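Local coordinates for BAR/IMD domain-containing adapter protein 2-like 2 (PDB 3OK8) that binds phosphoinositides through its I-BAR (IMD) domain and induces the formation of planar or gently curved membrane structures, at residues T97-D101 and L102-M106; G36-Y39 and L40-F43; N198-L201 and Q202-G205; R187-A190 and E191-L195. One frame throughout, in Å; residues are numbered along the deposited sequence.

All four contacts are local ones within single helices of the IMD domain, an antiparallel dimer of three-helix bundles. Interaction 2 comes first along the chain, on helix 5-66. Interaction 1 follows on helix 71-147, then interactions 4 and 3 on helix 153-217. Interaction 1 sits between the others: its centre is about 12 Å from that of interaction 2 and about 11 Å from that of interaction 4, and it touches both. It meets interaction 3 through T97 and T199. Interaction 2 keeps about 8 Å, nearest atoms, from interaction 4. All four also reach the second subunit, so the same helical turns serve bundle core and dimer interface.

Interaction 1 of 4, residues T97-D101 and L102-M106; sequences TFHGD and LLQHM
F98 has its CG anti to the backbone N (chi1 -170°), which carries the ring forward along the helix to L103. Methyl CD2 of L103 sits over one face of the F98 ring, 3.9 Å from its centroid and nearly on the normal, a CH-pi contact. The other methyl, L103 CD1, touches F98 CE2 at 3.8 Å. L102 adds its CD2 methyl 4.0 Å from the same F98 CE2. The H99 ring is also swung forward, and Q104 CG lies over one of its faces, offset toward the rim. The ring and amide planes are 84° apart. L103 N bonds F98 O at 3.0 Å, and Q104 N bonds H99 O at 2.9 Å. These i to i+5 bonds pair the same residues whose side chains meet. The Y39 ring of helix 5-66 also meets the F98 ring, and Y53 of the second subunit packs edge-to-face with it. L40 of helix 5-66 packs on L103, and L196 of helix 153-217 packs on L102. This is a pi-type turn in helix 71-147, the second helix of the IMD three-helix bundle, its apolar side facing both other helices and the dimer partner.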
loop_
_atom_site.group_PDB
_atom_site.type_symbol
_atom_site.label_atom_id
_atom_site.label_comp_id
_atom_site.label_asym_id
_atom_site.label_seq_id
_atom_site.Cartn_x
_atom_site.Cartn_y
_atom_site.Cartn_z
ATOM N N THR A 97 -3.812 8.997 -10.534
ATOM C CA THR A 97 -4.379 8.438 -11.771
ATOM C C THR A 97 -5.749 7.817 -11.484
ATOM O O THR A 97 -6.733 8.073 -12.184
ATOM C CB THR A 97 -3.449 7.359 -12.379
ATOM O OG1 THR A 97 -2.224 7.966 -12.816
ATOM C CG2 THR A 97 -4.108 6.669 -13.562
ATOM N N PHE A 98 -5.788 6.987 -10.447
ATOM C CA PHE A 98 -7.012 6.389 -9.932
ATOM C C PHE A 98 -8.080 7.449 -9.685
ATOM O O PHE A 98 -9.223 7.292 -10.097
ATOM C CB PHE A 98 -6.691 5.642 -8.639
ATOM C CG PHE A 98 -7.813 4.791 -8.120
ATOM C CD1 PHE A 98 -7.952 4.586 -6.763
ATOM C CD2 PHE A 98 -8.726 4.197 -8.983
ATOM C CE1 PHE A 98 -8.978 3.799 -6.260
ATOM C CE2 PHE A 98 -9.755 3.399 -8.494
ATOM C CZ PHE A 98 -9.883 3.199 -7.125
ATOM N N HIS A 99 -7.694 8.529 -9.019
ATOM C CA HIS A 99 -8.597 9.632 -8.708
ATOM C C HIS A 99 -9.011 10.413 -9.955
ATOM O O HIS A 99 -10.181 10.397 -10.351
ATOM C CB HIS A 99 -7.936 10.585 -7.697
ATOM C CG HIS A 99 -8.634 11.903 -7.555
ATOM N ND1 HIS A 99 -9.865 12.036 -6.944
ATOM C CD2 HIS A 99 -8.273 13.150 -7.941
ATOM C CE1 HIS A 99 -10.231 13.305 -6.962
ATOM N NE2 HIS A 99 -9.282 14.003 -7.561
ATOM N N GLY A 100 -8.042 11.096 -10.562
ATOM C CA GLY A 100 -8.282 11.993 -11.680
ATOM C C GLY A 100 -8.801 11.352 -12.969
ATOM O O GLY A 100 -9.738 11.869 -13.586
ATOM N N ASP A 101 -8.196 10.231 -13.369
ATOM C CA ASP A 101 -8.489 9.567 -14.648
ATOM C C ASP A 101 -9.687 8.630 -14.601
ATOM O O ASP A 101 -10.308 8.315 -15.634
ATOM C CB ASP A 101 -7.277 8.744 -15.097
ATOM C CG ASP A 101 -6.254 9.570 -15.852
ATOM O OD1 ASP A 101 -5.110 9.671 -15.372
ATOM O OD2 ASP A 101 -6.593 10.107 -16.929
ATOM N N LEU A 102 -9.998 8.151 -13.408
ATOM C CA LEU A 102 -11.005 7.119 -13.294
ATOM C C LEU A 102 -12.192 7.593 -12.457
ATOM O O LEU A 102 -13.310 7.681 -12.962
ATOM C CB LEU A 102 -10.361 5.854 -12.733
ATOM C CG LEU A 102 -11.083 4.516 -12.802
ATOM C CD1 LEU A 102 -10.071 3.400 -12.769
ATOM C CD2 LEU A 102 -12.067 4.366 -11.672
ATOM N N LEU A 103 -11.932 7.941 -11.196
ATOM C CA LEU A 103 -12.984 8.296 -10.249
ATOM C C LEU A 103 -13.716 9.617 -10.536
ATOM O O LEU A 103 -14.918 9.710 -10.298
ATOM C CB LEU A 103 -12.435 8.269 -8.817
ATOM C CG LEU A 103 -12.592 6.997 -7.968
ATOM C CD1 LEU A 103 -12.693 5.736 -8.794
ATOM C CD2 LEU A 103 -11.448 6.872 -6.942
ATOM N N GLN A 104 -13.015 10.633 -11.035
ATOM C CA GLN A 104 -13.684 11.884 -11.411
ATOM C C GLN A 104 -14.437 11.704 -12.728
ATOM O O GLN A 104 -15.389 12.434 -13.043
ATOM C CB GLN A 104 -12.683 13.027 -11.555
ATOM C CG GLN A 104 -12.137 13.568 -10.249
ATOM C CD GLN A 104 -11.125 14.688 -10.471
ATOM O OE1 GLN A 104 -10.337 15.007 -9.588
ATOM N NE2 GLN A 104 -11.147 15.289 -11.657
ATOM N N HIS A 105 -14.002 10.722 -13.505
ATOM C CA HIS A 105 -14.621 10.465 -14.793
ATOM C C HIS A 105 -16.024 9.876 -14.635
ATOM O O HIS A 105 -16.980 10.335 -15.268
ATOM C CB HIS A 105 -13.740 9.534 -15.625
ATOM C CG HIS A 105 -14.027 9.595 -17.091
ATOM N ND1 HIS A 105 -14.775 8.638 -17.742
ATOM C CD2 HIS A 105 -13.683 10.509 -18.029
ATOM C CE1 HIS A 105 -14.872 8.955 -19.021
ATOM N NE2 HIS A 105 -14.219 10.085 -19.221
ATOM N N MET A 106 -16.141 8.861 -13.788
ATOM C CA MET A 106 -17.410 8.179 -13.602
ATOM C C MET A 106 -18.475 9.077 -12.984
ATOM O O MET A 106 -19.590 9.145 -13.491
ATOM C CB MET A 106 -17.232 6.907 -12.780
ATOM C CG MET A 106 -16.626 5.750 -13.559
ATOM S SD MET A 106 -16.132 4.399 -12.457
ATOM C CE MET A 106 -15.013 3.479 -13.517
#

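Interaction 2 of 4, residues G36-Y39 and L40-F43; sequences GNNY and LRAF
N38 and R41 join side chains across one turn of helix 5-66, the first helix of the IMD three-helix bundle. The backbone is regular alpha helix: L40, R41, A42 and F43 each bond the carbonyl four residues back. The R41 chain leaves with CG anti to its carbonyl carbon. It then runs straight through chi2 and bends at chi3 (-70°), which folds the guanidinium back over the preceding turn. There N37 O lies over the centre of one guanidinium face, 3.7 Å above the plane of the R41 group. R41 NH2 donates a hydrogen bond to N38 OD1 at 2.7 Å. N38 CG lies beside its own backbone N, and the amide turns OD1 toward the returning R41. The amide and guanidinium planes are 69° apart. N37 OD1 touches the L40 methyl CD1 at 3.6 Å. Y39 and F43 also bring their rings together on another side of the helix, but the model sets them too close for the details of the pair to be trusted. L40 packs on H99 and L103 of helix 71-147. Y39 rests on A50, A42 on A49 and F43 on L46, all three partners from the second subunit. Polar and dimer-facing side chains therefore share these two turns. In the N38-R41 bond the donor lies in the plane of the N38 carbonyl, OD1 lies in the guanidinium plane, and the N-H...O angle is 146°.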
loop_
_atom_site.group_PDB
_atom_site.type_symbol
_atom_site.label_atom_id
_atom_site.label_comp_id
_atom_site.label_asym_id
_atom_site.label_seq_id
_atom_site.Cartn_x
_atom_site.Cartn_y
_atom_site.Cartn_z
ATOM N N GLY A 36 -14.725 3.420 -4.407
ATOM C CA GLY A 36 -13.484 3.995 -4.887
ATOM C C GLY A 36 -13.003 5.136 -4.003
ATOM O O GLY A 36 -11.812 5.263 -3.725
ATOM N N ASN A 37 -13.920 5.979 -3.547
ATOM C CA ASN A 37 -13.508 7.098 -2.711
ATOM C C ASN A 37 -12.997 6.653 -1.328
ATOM O O ASN A 37 -12.044 7.232 -0.791
ATOM C CB ASN A 37 -14.619 8.141 -2.637
ATOM C CG ASN A 37 -14.591 9.084 -3.825
ATOM O OD1 ASN A 37 -13.521 9.379 -4.359
ATOM N ND2 ASN A 37 -15.757 9.561 -4.246
ATOM N N ASN A 38 -13.625 5.607 -0.788
ATOM C CA ASN A 38 -13.182 4.927 0.427
ATOM C C ASN A 38 -11.770 4.389 0.266
ATOM O O ASN A 38 -10.939 4.489 1.169
ATOM C CB ASN A 38 -14.091 3.737 0.728
ATOM C CG ASN A 38 -15.424 4.140 1.333
ATOM O OD1 ASN A 38 -15.682 5.314 1.624
ATOM N ND2 ASN A 38 -16.280 3.151 1.534
ATOM N N TYR A 39 -11.526 3.788 -0.889
ATOM C CA TYR A 39 -10.207 3.288 -1.262
ATOM C C TYR A 39 -9.136 4.398 -1.201
ATOM O O TYR A 39 -8.054 4.210 -0.638
ATOM C CB TYR A 39 -10.305 2.715 -2.671
ATOM C CG TYR A 39 -9.259 1.697 -3.055
ATOM C CD1 TYR A 39 -8.101 1.523 -2.311
ATOM C CD2 TYR A 39 -9.421 0.927 -4.199
ATOM C CE1 TYR A 39 -7.148 0.588 -2.688
ATOM C CE2 TYR A 39 -8.475 0.002 -4.584
ATOM C CZ TYR A 39 -7.340 -0.164 -3.834
ATOM O OH TYR A 39 -6.411 -1.102 -4.242
ATOM N N LEU A 40 -9.437 5.556 -1.782
ATOM C CA LEU A 40 -8.510 6.685 -1.761
ATOM C C LEU A 40 -8.223 7.129 -0.337
ATOM O O LEU A 40 -7.070 7.346 0.031
ATOM C CB LEU A 40 -9.075 7.880 -2.529
ATOM C CG LEU A 40 -9.035 7.827 -4.049
ATOM C CD1 LEU A 40 -10.022 8.838 -4.629
ATOM C CD2 LEU A 40 -7.628 8.092 -4.534
ATOM N N ARG A 41 -9.278 7.290 0.455
ATOM C CA ARG A 41 -9.122 7.737 1.833
ATOM C C ARG A 41 -8.255 6.771 2.644
ATOM O O ARG A 41 -7.424 7.207 3.432
ATOM C CB ARG A 41 -10.481 7.990 2.500
ATOM C CG ARG A 41 -11.154 9.287 2.035
ATOM C CD ARG A 41 -12.460 9.578 2.790
ATOM N NE ARG A 41 -13.526 8.648 2.425
ATOM C CZ ARG A 41 -14.457 8.888 1.499
ATOM N NH1 ARG A 41 -14.478 10.040 0.841
ATOM N NH2 ARG A 41 -15.385 7.975 1.236
ATOM N N ALA A 42 -8.428 5.467 2.443
ATOM C CA ALA A 42 -7.522 4.498 3.063
ATOM C C ALA A 42 -6.089 4.713 2.614
ATOM O O ALA A 42 -5.181 4.682 3.442
ATOM C CB ALA A 42 -7.948 3.070 2.785
ATOM N N PHE A 43 -5.885 4.904 1.306
ATOM C CA PHE A 43 -4.564 5.230 0.763
ATOM C C PHE A 43 -3.945 6.447 1.442
ATOM O O PHE A 43 -2.774 6.433 1.803
ATOM C CB PHE A 43 -4.646 5.554 -0.730
ATOM C CG PHE A 43 -4.419 4.378 -1.642
ATOM C CD1 PHE A 43 -3.168 3.771 -1.722
ATOM C CD2 PHE A 43 -5.445 3.916 -2.466
ATOM C CE1 PHE A 43 -2.952 2.695 -2.589
ATOM C CE2 PHE A 43 -5.241 2.844 -3.337
ATOM C CZ PHE A 43 -3.995 2.228 -3.394
#

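Interaction 3 of 4, residues N198-L201 and Q202-G205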
loop_
_atom_site.group_PDB
_atom_site.type_symbol
_atom_site.label_atom_id
_atom_site.label_comp_id
_atom_site.label_asym_id
_atom_site.label_seq_id
_atom_site.Cartn_x
_atom_site.Cartn_y
_atom_site.Cartn_z
ATOM N N ASN A 198 -1.442 -0.445 -15.404
ATOM C CA ASN A 198 -0.216 -0.100 -16.106
ATOM C C ASN A 198 0.636 0.917 -15.354
ATOM O O ASN A 198 1.852 0.758 -15.253
ATOM C CB ASN A 198 -0.532 0.431 -17.504
ATOM C CG ASN A 198 0.349 -0.187 -18.564
ATOM O OD1 ASN A 198 0.803 0.490 -19.493
ATOM N ND2 ASN A 198 0.599 -1.487 -18.434
ATOM N N THR A 199 0.002 1.971 -14.846
ATOM C CA THR A 199 0.709 2.949 -14.032
ATOM C C THR A 199 1.295 2.264 -12.800
ATOM O O THR A 199 2.424 2.540 -12.399
ATOM C CB THR A 199 -0.209 4.103 -13.587
ATOM O OG1 THR A 199 -1.140 3.624 -12.614
ATOM C CG2 THR A 199 -0.985 4.658 -14.768
ATOM N N PHE A 200 0.529 1.350 -12.218
ATOM C CA PHE A 200 0.936 0.690 -10.989
ATOM C C PHE A 200 2.071 -0.278 -11.241
ATOM O O PHE A 200 2.968 -0.426 -10.402
ATOM C CB PHE A 200 -0.234 -0.047 -10.354
ATOM C CG PHE A 200 0.130 -0.787 -9.107
ATOM C CD1 PHE A 200 0.364 -0.099 -7.917
ATOM C CD2 PHE A 200 0.246 -2.168 -9.116
ATOM C CE1 PHE A 200 0.698 -0.783 -6.742
ATOM C CE2 PHE A 200 0.578 -2.863 -7.953
ATOM C CZ PHE A 200 0.801 -2.170 -6.763
ATOM N N LEU A 201 2.015 -0.945 -12.390
ATOM C CA LEU A 201 3.146 -1.730 -12.882
ATOM C C LEU A 201 4.417 -0.877 -12.983
ATOM O O LEU A 201 5.514 -1.330 -12.642
ATOM C CB LEU A 201 2.811 -2.330 -14.249
ATOM C CG LEU A 201 3.816 -3.344 -14.779
ATOM C CD1 LEU A 201 4.387 -4.183 -13.639
ATOM C CD2 LEU A 201 3.154 -4.224 -15.833
ATOM N N GLN A 202 4.268 0.362 -13.453
ATOM C CA GLN A 202 5.417 1.258 -13.608
ATOM C C GLN A 202 6.039 1.599 -12.264
ATOM O O GLN A 202 7.261 1.632 -12.109
ATOM C CB GLN A 202 5.008 2.544 -14.326
ATOM C CG GLN A 202 5.075 2.438 -15.837
ATOM C CD GLN A 202 6.453 2.028 -16.324
ATOM O OE1 GLN A 202 7.424 2.786 -16.205
ATOM N NE2 GLN A 202 6.548 0.823 -16.882
ATOM N N PHE A 203 5.182 1.861 -11.287
ATOM C CA PHE A 203 5.637 2.125 -9.937
ATOM C C PHE A 203 6.395 0.923 -9.384
ATOM O O PHE A 203 7.404 1.076 -8.696
ATOM C CB PHE A 203 4.441 2.472 -9.047
ATOM C CG PHE A 203 4.678 2.221 -7.592
ATOM C CD1 PHE A 203 5.236 3.201 -6.790
ATOM C CD2 PHE A 203 4.342 1.000 -7.026
ATOM C CE1 PHE A 203 5.460 2.972 -5.451
ATOM C CE2 PHE A 203 4.566 0.761 -5.685
ATOM C CZ PHE A 203 5.124 1.751 -4.893
ATOM N N LEU A 204 5.906 -0.275 -9.687
ATOM C CA LEU A 204 6.556 -1.500 -9.235
ATOM C C LEU A 204 8.009 -1.595 -9.683
ATOM O O LEU A 204 8.857 -2.076 -8.930
ATOM C CB LEU A 204 5.780 -2.730 -9.718
ATOM C CG LEU A 204 4.445 -3.012 -9.020
ATOM C CD1 LEU A 204 3.750 -4.227 -9.619
ATOM C CD2 LEU A 204 4.653 -3.207 -7.519
ATOM N N GLY A 205 8.289 -1.146 -10.909
ATOM C CA GLY A 205 9.623 -1.239 -11.466
ATOM C C GLY A 205 10.574 -0.195 -10.910
ATOM O O GLY A 205 11.772 -0.453 -10.775
#
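The F200 ring has L204 over one face. The branch carbon CG of L204 lies 4.0 Å from F200 CE2. Methyl CD1 comes to 3.8 Å of the same CE2, and methyl CD2 reaches CZ at 4.1 Å. The F203 ring is placed differently. F200 O lies at its edge, in the ring plane, 3.9 Å from CD2. The two phenyl planes are near parallel, at 25°, but slid well apart, with centroids 5.9 Å from each other. F200 CE1 and F203 CD2 make the nearest ring-to-ring approach, at 4.1 Å. This is a loose pair with little overlap. F200 sends its ring forward along the helix because CG is anti to the backbone N (chi1 178°). L204 has CG beside its own N (chi1 -73°), which turns its branch back toward that ring. L201 joins from the next position, its CD1 meeting L204 CD1, with the two side chains at about a right angle. The backbone beneath is continuous alpha helix, and L204 N bonds F200 O at 3.0 Å. T199 OG1 bonds L196 O, one turn earlier in the same helix 153-217. F203 packs on L91 and V94 of helix 71-147. F200 rests on L211 of the second subunit, and L204 meets its own counterpart there. Between the two segments the side chains meet one another through carbon atoms, and the hydrogen bonds are those of the backbone. Side-chain contact is therefore apolar, added to the helical hydrogen bonds, and the antiparallel dimer continues it across to the second subunit.

Interaction 4 of 4, residues R187-A190 and E191-L195; sequences RFLA and EKHLL
H193 grips the carbonyl oxygen of L189 with two hydrogen bonds. Both ND1 and the backbone N of H193 donate to L189 O, at 3.0 Å and 3.2 Å. They arrive from opposite faces of the carbonyl plane. L189 O lies at the edge of the imidazole, in its plane, so the ND1 bond fixes how the ring is turned. H193 CG stands beside its own backbone N (chi1 -82°), and the ring is turned with ND1 back toward L189 O. The L189 and H193 side chains lie side by side and point the same way, with L189 CD1 3.9 Å from H193 CE1. On another side, K192 CG lies over one face of the F188 ring, offset toward the rim, and K192 CE touches F188 CE2 at 4.0 Å. K192 bends at chi2 (-78°), and its NZ goes on to bond D101 O of helix 71-147. R187 and E191 also meet: E191 OE2 is 3.3 Å from R187 CG, but 4.3 Å from R187 NE, beyond a salt bridge. The model is strained here, so the detail is less certain.

Next come the neighbours of these groups. The F188 ring meets that of H105, and M106 packs on L189. H193 NE2 bonds Y53 OH of the second subunit, so both ring nitrogens are engaged, and R187 NE bonds S222 O of the same subunit. This is a helix 153-217 segment in the middle of the IMD three-helix bundle, joined to helix 71-147 on one side and to the antiparallel dimer partner on another.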
loop_
_atom_site.group_PDB
_atom_site.type_symbol
_atom_site.label_atom_id
_atom_site.label_comp_id
_atom_site.label_asym_id
_atom_site.label_seq_id
_atom_site.Cartn_x
_atom_site.Cartn_y
_atom_site.Cartn_z
ATOM N N ARG A 187 -16.229 -2.601 -21.846
ATOM C CA ARG A 187 -14.908 -2.298 -22.385
ATOM C C ARG A 187 -14.292 -1.041 -21.782
ATOM O O ARG A 187 -13.085 -0.981 -21.592
ATOM C CB ARG A 187 -14.964 -2.155 -23.908
ATOM C CG ARG A 187 -13.722 -1.526 -24.524
ATOM C CD ARG A 187 -13.669 -1.698 -26.053
ATOM N NE ARG A 187 -13.505 -3.101 -26.425
ATOM C CZ ARG A 187 -14.361 -3.796 -27.169
ATOM N NH1 ARG A 187 -14.113 -5.080 -27.421
ATOM N NH2 ARG A 187 -15.453 -3.213 -27.661
ATOM N N PHE A 188 -15.114 -0.032 -21.523
ATOM C CA PHE A 188 -14.629 1.228 -20.980
ATOM C C PHE A 188 -14.173 1.014 -19.538
ATOM O O PHE A 188 -13.224 1.639 -19.091
ATOM C CB PHE A 188 -15.724 2.293 -21.043
ATOM C CG PHE A 188 -15.673 3.314 -19.918
ATOM C CD1 PHE A 188 -16.174 3.004 -18.651
ATOM C CD2 PHE A 188 -15.158 4.589 -20.138
ATOM C CE1 PHE A 188 -16.145 3.938 -17.626
ATOM C CE2 PHE A 188 -15.128 5.529 -19.122
ATOM C CZ PHE A 188 -15.618 5.205 -17.858
ATOM N N LEU A 189 -14.859 0.127 -18.821
ATOM C CA LEU A 189 -14.510 -0.190 -17.442
ATOM C C LEU A 189 -13.202 -0.963 -17.437
ATOM O O LEU A 189 -12.261 -0.638 -16.696
ATOM C CB LEU A 189 -15.629 -1.000 -16.780
ATOM C CG LEU A 189 -15.668 -1.048 -15.255
ATOM C CD1 LEU A 189 -15.583 0.365 -14.677
ATOM C CD2 LEU A 189 -16.934 -1.762 -14.764
ATOM N N ALA A 190 -13.132 -1.971 -18.297
ATOM C CA ALA A 190 -11.914 -2.742 -18.461
ATOM C C ALA A 190 -10.714 -1.889 -18.913
ATOM O O ALA A 190 -9.594 -2.122 -18.475
ATOM C CB ALA A 190 -12.143 -3.905 -19.413
ATOM N N GLU A 191 -10.940 -0.906 -19.777
ATOM C CA GLU A 191 -9.829 -0.110 -20.313
ATOM C C GLU A 191 -9.264 0.820 -19.239
ATOM O O GLU A 191 -8.050 0.897 -19.055
ATOM C CB GLU A 191 -10.247 0.692 -21.553
ATOM C CG GLU A 191 -10.653 -0.188 -22.763
ATOM C CD GLU A 191 -10.889 0.600 -24.064
ATOM O OE1 GLU A 191 -11.132 1.826 -24.016
ATOM O OE2 GLU A 191 -10.847 -0.016 -25.154
ATOM N N LYS A 192 -10.144 1.528 -18.537
ATOM C CA LYS A 192 -9.706 2.420 -17.464
ATOM C C LYS A 192 -8.922 1.674 -16.393
ATOM O O LYS A 192 -8.004 2.217 -15.800
ATOM C CB LYS A 192 -10.900 3.127 -16.839
ATOM C CG LYS A 192 -11.501 4.195 -17.723
ATOM C CD LYS A 192 -10.658 5.445 -17.679
ATOM C CE LYS A 192 -11.488 6.655 -18.062
ATOM N NZ LYS A 192 -10.597 7.797 -18.394
ATOM N N HIS A 193 -9.281 0.424 -16.148
ATOM C CA HIS A 193 -8.599 -0.358 -15.137
ATOM C C HIS A 193 -7.317 -0.950 -15.661
ATOM O O HIS A 193 -6.412 -1.281 -14.890
ATOM C CB HIS A 193 -9.526 -1.416 -14.550
ATOM C CG HIS A 193 -10.428 -0.870 -13.490
ATOM N ND1 HIS A 193 -11.646 -0.288 -13.774
ATOM C CD2 HIS A 193 -10.263 -0.765 -12.151
ATOM C CE1 HIS A 193 -12.205 0.127 -12.651
ATOM N NE2 HIS A 193 -11.385 -0.147 -11.651
ATOM N N LEU A 194 -7.229 -1.052 -16.981
ATOM C CA LEU A 194 -5.979 -1.435 -17.628
ATOM C C LEU A 194 -4.952 -0.306 -17.508
ATOM O O LEU A 194 -3.771 -0.561 -17.290
ATOM C CB LEU A 194 -6.216 -1.768 -19.098
ATOM C CG LEU A 194 -5.564 -3.038 -19.651
ATOM C CD1 LEU A 194 -5.524 -2.986 -21.185
ATOM C CD2 LEU A 194 -4.172 -3.248 -19.090
ATOM N N LEU A 195 -5.399 0.938 -17.652
ATOM C CA LEU A 195 -4.513 2.084 -17.457
ATOM C C LEU A 195 -4.013 2.133 -16.002
ATOM O O LEU A 195 -2.828 2.338 -15.738
ATOM C CB LEU A 195 -5.212 3.394 -17.848
ATOM C CG LEU A 195 -4.789 4.658 -17.078
ATOM C CD1 LEU A 195 -3.344 5.042 -17.392
ATOM C CD2 LEU A 195 -5.733 5.847 -17.309
#